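PDB 5XNE: alpha-acetolactate decarboxylase from Bacillus subtilis subsp. subtilis str. 168, which catalyses the decarboxylation of (2S)-2-acetolactate to (R)-acetoin and carbon dioxide, a step on the route from pyruvate to butane-2,3-diol. Local coordinates for residues Ile86-Arg92 and Asp189-Cys195; Lys119-Thr125 and Gln143-Asp149. All coordinates share one frame; numbering follows the deposited sequence.

Followed from the N terminus, the chain first reaches 86-92, which waits for its partner until 189-195; interaction 1 thus closes a long loop of 96 intervening residues. Within that loop lie both halves of interaction 2, where 119-125 meets 143-149 after only 17 residues, so the two closures nest and do not cross. Their centres are 15 Å apart, and strand 184-192 lies directly beside strand 117-124: V191 N stands 2.8 Å from K120 O, and D189 O 2.9 Å from Q122 N, both probable hydrogen bonds. Strands 90-91, 184-192, 117-124 and 145-149 therefore follow one another side by side, with interaction 2 running toward the zinc site at its R124 end.

Interaction 1. Residues Ile86-Arg92 and Asp189-Cys195; sequences IDAKMTR and DYVLEDC
I86 and C195 form an antiparallel hydrogen-bonded pair, with I86 N to C195 O at 3.0 Å and nearly straight (171° at the hydrogen). M90 and L192 make a second such pair, M90 O accepting from L192 N at 2.8 Å. The register slips by one residue between the two pairs, which makes them separate ladders: residues 87-89 are loop between the pairing of I86 (strand 82-86) with C195 (strand 195-208) and that of M90 with L192. On the partner side the chain turns a corner at E193 and D194, which form a classic beta bulge opposite L117.

Apolar contacts lie on the face of I86, L192 and C195. I86 CG2, set anti to its own backbone N, meets L192 CD1 at 3.9 Å, and F95 of helix 92-100 packs on both residues.

Polar and aromatic contacts gather where that helix begins. T91 is its N-cap, with OG1 bonded to D94 N. R92 lays CB over the centre of the Y190 ring, a CH-pi contact 3.9 Å from the centroid and 11° off the normal. Its NE meets D189 OD1 at 3.3 Å, a salt bridge entered from above the carboxylate plane, while E96 takes NH1. A water accepts from R92 N and probably donates to D189 OD1.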
loop_
_atom_site.group_PDB
_atom_site.type_symbol
_atom_site.label_atom_id
_atom_site.label_comp_id
_atom_site.label_asym_id
_atom_site.label_seq_id
_atom_site.Cartn_x
_atom_site.Cartn_y
_atom_site.Cartn_z
ATOM N N ILE B 86 -11.717 -12.712 -26.552
ATOM C CA ILE B 86 -12.903 -13.404 -26.080
ATOM C C ILE B 86 -13.810 -13.484 -27.301
ATOM O O ILE B 86 -14.307 -12.466 -27.792
ATOM C CB ILE B 86 -13.584 -12.692 -24.890
ATOM C CG1 ILE B 86 -12.881 -13.021 -23.565
ATOM C CG2 ILE B 86 -15.019 -13.154 -24.746
ATOM C CD1 ILE B 86 -11.426 -12.689 -23.500
ATOM N N ASP B 87 -13.971 -14.699 -27.817
ATOM C CA ASP B 87 -14.594 -14.914 -29.120
ATOM C C ASP B 87 -16.104 -14.875 -29.057
ATOM O O ASP B 87 -16.770 -14.442 -30.000
ATOM C CB ASP B 87 -14.169 -16.261 -29.701
ATOM C CG ASP B 87 -12.693 -16.329 -30.022
ATOM O OD1 ASP B 87 -12.106 -15.294 -30.413
ATOM O OD2 ASP B 87 -12.128 -17.435 -29.884
ATOM N N ALA B 88 -16.643 -15.350 -27.946
ATOM C CA ALA B 88 -18.073 -15.523 -27.833
ATOM C C ALA B 88 -18.584 -15.118 -26.466
ATOM O O ALA B 88 -17.820 -14.683 -25.597
ATOM C CB ALA B 88 -18.447 -16.974 -28.128
ATOM N N LYS B 89 -19.892 -15.267 -26.303
ATOM C CA LYS B 89 -20.597 -14.960 -25.074
ATOM C C LYS B 89 -19.858 -15.470 -23.841
ATOM O O LYS B 89 -19.518 -16.651 -23.753
ATOM C CB LYS B 89 -21.995 -15.560 -25.139
ATOM C CG LYS B 89 -23.020 -14.881 -24.276
ATOM C CD LYS B 89 -24.399 -15.121 -24.844
ATOM C CE LYS B 89 -25.441 -14.980 -23.766
ATOM N NZ LYS B 89 -24.938 -15.504 -22.474
ATOM N N MET B 90 -19.598 -14.572 -22.897
ATOM C CA MET B 90 -18.884 -14.942 -21.682
ATOM C C MET B 90 -19.315 -14.064 -20.511
ATOM O O MET B 90 -19.335 -12.837 -20.627
ATOM C CB MET B 90 -17.380 -14.833 -21.903
ATOM C CG MET B 90 -16.598 -15.628 -20.915
ATOM S SD MET B 90 -14.819 -15.417 -20.977
ATOM C CE MET B 90 -14.455 -16.154 -22.569
ATOM N N THR B 91 -19.673 -14.693 -19.395
ATOM C CA THR B 91 -20.151 -13.966 -18.226
ATOM C C THR B 91 -18.978 -13.331 -17.478
ATOM O O THR B 91 -17.829 -13.682 -17.717
ATOM C CB THR B 91 -20.923 -14.873 -17.261
ATOM O OG1 THR B 91 -20.037 -15.849 -16.703
ATOM C CG2 THR B 91 -22.065 -15.578 -17.986
ATOM N N ARG B 92 -19.284 -12.394 -16.585
ATOM C CA ARG B 92 -18.259 -11.782 -15.746
ATOM C C ARG B 92 -17.499 -12.857 -14.981
ATOM O O ARG B 92 -16.266 -12.865 -14.970
ATOM C CB ARG B 92 -18.874 -10.780 -14.772
ATOM C CG ARG B 92 -17.886 -10.287 -13.710
ATOM C CD ARG B 92 -18.538 -9.343 -12.719
ATOM N NE ARG B 92 -19.522 -10.013 -11.874
ATOM C CZ ARG B 92 -19.215 -10.737 -10.803
ATOM N NH1 ARG B 92 -17.947 -10.887 -10.438
ATOM N NH2 ARG B 92 -20.175 -11.311 -10.095
ATOM N N ASP B 189 -21.525 -5.597 -13.120
ATOM C CA ASP B 189 -21.670 -6.880 -13.797
ATOM C C ASP B 189 -21.603 -6.660 -15.299
ATOM O O ASP B 189 -21.810 -5.544 -15.778
ATOM C CB ASP B 189 -22.990 -7.555 -13.398
ATOM C CG ASP B 189 -23.062 -9.014 -13.829
ATOM O OD1 ASP B 189 -22.001 -9.658 -13.975
ATOM O OD2 ASP B 189 -24.189 -9.516 -14.018
ATOM N N TYR B 190 -21.288 -7.715 -16.041
ATOM C CA TYR B 190 -21.233 -7.609 -17.488
ATOM C C TYR B 190 -21.212 -8.978 -18.154
ATOM O O TYR B 190 -20.815 -9.966 -17.549
ATOM C CB TYR B 190 -20.008 -6.806 -17.922
ATOM C CG TYR B 190 -18.700 -7.324 -17.378
ATOM C CD1 TYR B 190 -18.260 -6.959 -16.111
ATOM C CD2 TYR B 190 -17.898 -8.165 -18.132
ATOM C CE1 TYR B 190 -17.065 -7.423 -15.615
ATOM C CE2 TYR B 190 -16.693 -8.636 -17.644
ATOM C CZ TYR B 190 -16.280 -8.254 -16.381
ATOM O OH TYR B 190 -15.090 -8.719 -15.883
ATOM N N VAL B 191 -21.662 -9.014 -19.405
ATOM C CA VAL B 191 -21.539 -10.196 -20.244
ATOM C C VAL B 191 -20.927 -9.762 -21.561
ATOM O O VAL B 191 -21.440 -8.856 -22.215
ATOM C CB VAL B 191 -22.891 -10.886 -20.496
ATOM C CG1 VAL B 191 -22.705 -12.073 -21.440
ATOM C CG2 VAL B 191 -23.511 -11.327 -19.187
ATOM N N LEU B 192 -19.813 -10.386 -21.927
ATOM C CA LEU B 192 -19.116 -10.058 -23.159
ATOM C C LEU B 192 -19.783 -10.788 -24.309
ATOM O O LEU B 192 -20.118 -11.962 -24.189
ATOM C CB LEU B 192 -17.633 -10.444 -23.085
ATOM C CG LEU B 192 -16.928 -10.192 -21.744
ATOM C CD1 LEU B 192 -15.464 -10.568 -21.800
ATOM C CD2 LEU B 192 -17.066 -8.763 -21.348
ATOM N N GLU B 193 -19.993 -10.088 -25.413
ATOM C CA GLU B 193 -20.428 -10.751 -26.631
ATOM C C GLU B 193 -19.167 -11.165 -27.374
ATOM O O GLU B 193 -18.975 -12.334 -27.710
ATOM C CB GLU B 193 -21.312 -9.837 -27.477
ATOM C CG GLU B 193 -21.810 -10.484 -28.760
ATOM C CD GLU B 193 -23.099 -9.865 -29.255
ATOM O OE1 GLU B 193 -23.646 -8.989 -28.550
ATOM O OE2 GLU B 193 -23.569 -10.251 -30.347
ATOM N N ASP B 194 -18.303 -10.188 -27.612
ATOM C CA ASP B 194 -16.956 -10.437 -28.094
ATOM C C ASP B 194 -16.101 -9.211 -27.795
ATOM O O ASP B 194 -16.576 -8.076 -27.886
ATOM C CB ASP B 194 -16.951 -10.741 -29.591
ATOM C CG ASP B 194 -17.449 -9.576 -30.420
ATOM O OD1 ASP B 194 -16.630 -8.699 -30.760
ATOM O OD2 ASP B 194 -18.661 -9.541 -30.731
ATOM N N CYS B 195 -14.843 -9.433 -27.438
ATOM C CA CYS B 195 -13.962 -8.313 -27.138
ATOM C C CYS B 195 -12.497 -8.682 -27.252
ATOM O O CYS B 195 -12.131 -9.860 -27.235
ATOM C CB CYS B 195 -14.241 -7.775 -25.727
ATOM S SG CYS B 195 -13.617 -8.805 -24.344
HETATM O O HOH W 1 -22.278 -12.094 -15.376
#

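Interaction 2. Residues Lys119-Thr125 and Gln143-Asp149; sequences KKVQTRT and QPIFNFD
Strands 120-124 and 145-149 run antiparallel, their axes 4.5 Å apart at closest approach and 162° between directions, with V121-F148 and T123-F146 as hydrogen-bonded pairs; F146 N to T123 O, at 2.7 Å, is one of four backbone bonds within these pairs, and T125 N to P144 O adds another just beyond the strand ends.

Q122 and N147 lie side by side on one face, in a non-hydrogen-bonded pair. Q122 NE2 reaches N147 OD1 at 2.8 Å, in the carbonyl plane and on a lone pair, although the two amides are turned 55° apart. An extended chain, with CG anti to N (chi1 -176°), carries the Q122 amide there, and Q122 CG rests on I145 CG2 at 3.7 Å.

The other face holds V121, T123, F146 and F148. T123 OG1 meets the edge of the F148 ring at CE2, 3.5 Å away, while its hydrogen bond goes to G184 O; T125 OG1 lies in the F146 ring plane, 3.5 Å from CE1.

At the far end R124 NH1 donates to Q143 OE1 at 3.2 Å, the oxygen somewhat tilted from the guanidinium plane. NH1 also bonds T232 O, and NE forms a salt bridge with E44, so the guanidinium is fixed from several sides. The R124 side chain lies about 4 Å from the zinc ion held by H173, H175 and H186, which places this end of the antiparallel ladder beside the decarboxylase metal site.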
loop_
_atom_site.group_PDB
_atom_site.type_symbol
_atom_site.label_atom_id
_atom_site.label_comp_id
_atom_site.label_asym_id
_atom_site.label_seq_id
_atom_site.Cartn_x
_atom_site.Cartn_y
_atom_site.Cartn_z
ATOM N N LYS B 119 -22.904 -7.859 -24.348
ATOM C CA LYS B 119 -24.311 -8.216 -24.325
ATOM C C LYS B 119 -25.026 -7.453 -23.218
ATOM O O LYS B 119 -26.111 -6.910 -23.429
ATOM C CB LYS B 119 -24.485 -9.719 -24.135
ATOM C CG LYS B 119 -25.932 -10.152 -24.117
ATOM C CD LYS B 119 -26.042 -11.651 -24.247
ATOM C CE LYS B 119 -27.480 -12.074 -24.476
ATOM N NZ LYS B 119 -28.381 -11.552 -23.416
ATOM N N LYS B 120 -24.408 -7.419 -22.038
ATOM C CA LYS B 120 -24.917 -6.640 -20.914
ATOM C C LYS B 120 -23.772 -5.922 -20.213
ATOM O O LYS B 120 -22.668 -6.451 -20.122
ATOM C CB LYS B 120 -25.641 -7.522 -19.895
ATOM C CG LYS B 120 -26.797 -8.349 -20.443
ATOM C CD LYS B 120 -27.439 -9.175 -19.334
ATOM C CE LYS B 120 -27.959 -10.510 -19.861
ATOM N NZ LYS B 120 -27.034 -11.117 -20.870
ATOM N N VAL B 121 -24.041 -4.709 -19.742
ATOM C CA VAL B 121 -23.193 -4.060 -18.739
ATOM C C VAL B 121 -24.116 -3.411 -17.726
ATOM O O VAL B 121 -25.065 -2.717 -18.107
ATOM C CB VAL B 121 -22.254 -2.973 -19.326
ATOM C CG1 VAL B 121 -21.317 -2.435 -18.234
ATOM C CG2 VAL B 121 -21.442 -3.501 -20.482
ATOM N N GLN B 122 -23.864 -3.639 -16.444
ATOM C CA GLN B 122 -24.576 -2.899 -15.419
ATOM C C GLN B 122 -23.608 -1.987 -14.700
ATOM O O GLN B 122 -22.547 -2.424 -14.259
ATOM C CB GLN B 122 -25.253 -3.809 -14.406
ATOM C CG GLN B 122 -26.077 -3.012 -13.413
ATOM C CD GLN B 122 -26.791 -3.880 -12.409
ATOM O OE1 GLN B 122 -26.189 -4.377 -11.454
ATOM N NE2 GLN B 122 -28.086 -4.078 -12.623
ATOM N N THR B 123 -23.981 -0.720 -14.589
ATOM C CA THR B 123 -23.142 0.256 -13.912
ATOM C C THR B 123 -23.900 1.064 -12.885
ATOM O O THR B 123 -25.131 1.072 -12.853
ATOM C CB THR B 123 -22.525 1.261 -14.894
ATOM O OG1 THR B 123 -23.558 2.114 -15.414
ATOM C CG2 THR B 123 -21.803 0.546 -16.042
ATOM N N ARG B 124 -23.127 1.753 -12.054
ATOM C CA ARG B 124 -23.609 2.855 -11.232
ATOM C C ARG B 124 -22.811 4.117 -11.531
ATOM O O ARG B 124 -21.686 4.049 -12.033
ATOM C CB ARG B 124 -23.483 2.550 -9.744
ATOM C CG ARG B 124 -22.030 2.392 -9.285
ATOM C CD ARG B 124 -21.600 3.531 -8.351
ATOM N NE ARG B 124 -20.156 3.532 -8.133
ATOM C CZ ARG B 124 -19.610 2.943 -7.078
ATOM N NH1 ARG B 124 -20.427 2.366 -6.187
ATOM N NH2 ARG B 124 -18.285 2.947 -6.894
ATOM N N THR B 125 -23.374 5.273 -11.200
ATOM C CA THR B 125 -22.591 6.502 -11.176
ATOM C C THR B 125 -22.845 7.194 -9.852
ATOM O O THR B 125 -23.969 7.608 -9.573
ATOM C CB THR B 125 -22.937 7.465 -12.324
ATOM O OG1 THR B 125 -24.334 7.796 -12.264
ATOM C CG2 THR B 125 -22.615 6.849 -13.681
ATOM N N GLN B 143 -27.721 5.582 -5.414
ATOM C CA GLN B 143 -26.989 5.775 -6.660
ATOM C C GLN B 143 -27.832 5.338 -7.861
ATOM O O GLN B 143 -28.575 4.356 -7.791
ATOM C CB GLN B 143 -25.664 5.002 -6.631
ATOM C CG GLN B 143 -25.823 3.491 -6.772
ATOM C CD GLN B 143 -24.684 2.701 -6.153
ATOM O OE1 GLN B 143 -23.551 3.180 -6.064
ATOM N NE2 GLN B 143 -24.983 1.483 -5.712
ATOM N N PRO B 144 -27.739 6.089 -8.963
ATOM C CA PRO B 144 -28.336 5.649 -10.224
ATOM C C PRO B 144 -27.644 4.392 -10.713
ATOM O O PRO B 144 -26.411 4.313 -10.673
ATOM C CB PRO B 144 -28.079 6.825 -11.168
ATOM C CG PRO B 144 -27.888 7.979 -10.265
ATOM C CD PRO B 144 -27.183 7.445 -9.068
ATOM N N ILE B 145 -28.430 3.416 -11.140
ATOM C CA ILE B 145 -27.900 2.192 -11.720
ATOM C C ILE B 145 -28.369 2.103 -13.158
ATOM O O ILE B 145 -29.544 2.325 -13.453
ATOM C CB ILE B 145 -28.341 0.949 -10.928
ATOM C CG1 ILE B 145 -27.865 1.055 -9.476
ATOM C CG2 ILE B 145 -27.804 -0.326 -11.574
ATOM C CD1 ILE B 145 -28.201 -0.163 -8.625
ATOM N N PHE B 146 -27.447 1.806 -14.062
ATOM C CA PHE B 146 -27.780 1.740 -15.476
ATOM C C PHE B 146 -27.600 0.326 -16.000
ATOM O O PHE B 146 -26.687 -0.396 -15.591
ATOM C CB PHE B 146 -26.918 2.714 -16.284
ATOM C CG PHE B 146 -27.038 4.144 -15.841
ATOM C CD1 PHE B 146 -26.223 4.649 -14.836
ATOM C CD2 PHE B 146 -27.963 4.993 -16.438
ATOM C CE1 PHE B 146 -26.333 5.970 -14.430
ATOM C CE2 PHE B 146 -28.078 6.312 -16.038
ATOM C CZ PHE B 146 -27.264 6.803 -15.035
ATOM N N ASN B 147 -28.487 -0.073 -16.905
ATOM C CA ASN B 147 -28.329 -1.345 -17.600
ATOM C C ASN B 147 -28.219 -1.111 -19.101
ATOM O O ASN B 147 -29.085 -0.491 -19.708
ATOM C CB ASN B 147 -29.490 -2.286 -17.285
ATOM C CG ASN B 147 -29.581 -2.622 -15.812
ATOM O OD1 ASN B 147 -28.806 -3.428 -15.299
ATOM N ND2 ASN B 147 -30.533 -2.002 -15.119
ATOM N N PHE B 148 -27.132 -1.583 -19.693
ATOM C CA PHE B 148 -26.917 -1.425 -21.120
ATOM C C PHE B 148 -27.015 -2.783 -21.796
ATOM O O PHE B 148 -26.622 -3.801 -21.223
ATOM C CB PHE B 148 -25.561 -0.772 -21.393
ATOM C CG PHE B 148 -25.367 0.529 -20.674
ATOM C CD1 PHE B 148 -25.917 1.694 -21.168
ATOM C CD2 PHE B 148 -24.633 0.584 -19.496
ATOM C CE1 PHE B 148 -25.746 2.892 -20.510
ATOM C CE2 PHE B 148 -24.459 1.778 -18.828
ATOM C CZ PHE B 148 -25.012 2.935 -19.333
ATOM N N ASP B 149 -27.569 -2.795 -23.003
ATOM C CA ASP B 149 -27.726 -4.022 -23.772
ATOM C C ASP B 149 -27.028 -3.896 -25.107
ATOM O O ASP B 149 -27.135 -2.859 -25.756
ATOM C CB ASP B 149 -29.204 -4.347 -23.999
ATOM C CG ASP B 149 -29.942 -4.644 -22.718
ATOM O OD1 ASP B 149 -29.737 -5.740 -22.151
ATOM O OD2 ASP B 149 -30.738 -3.784 -22.281
HETATM O O HOH W 2 -28.764 -7.790 -23.003
#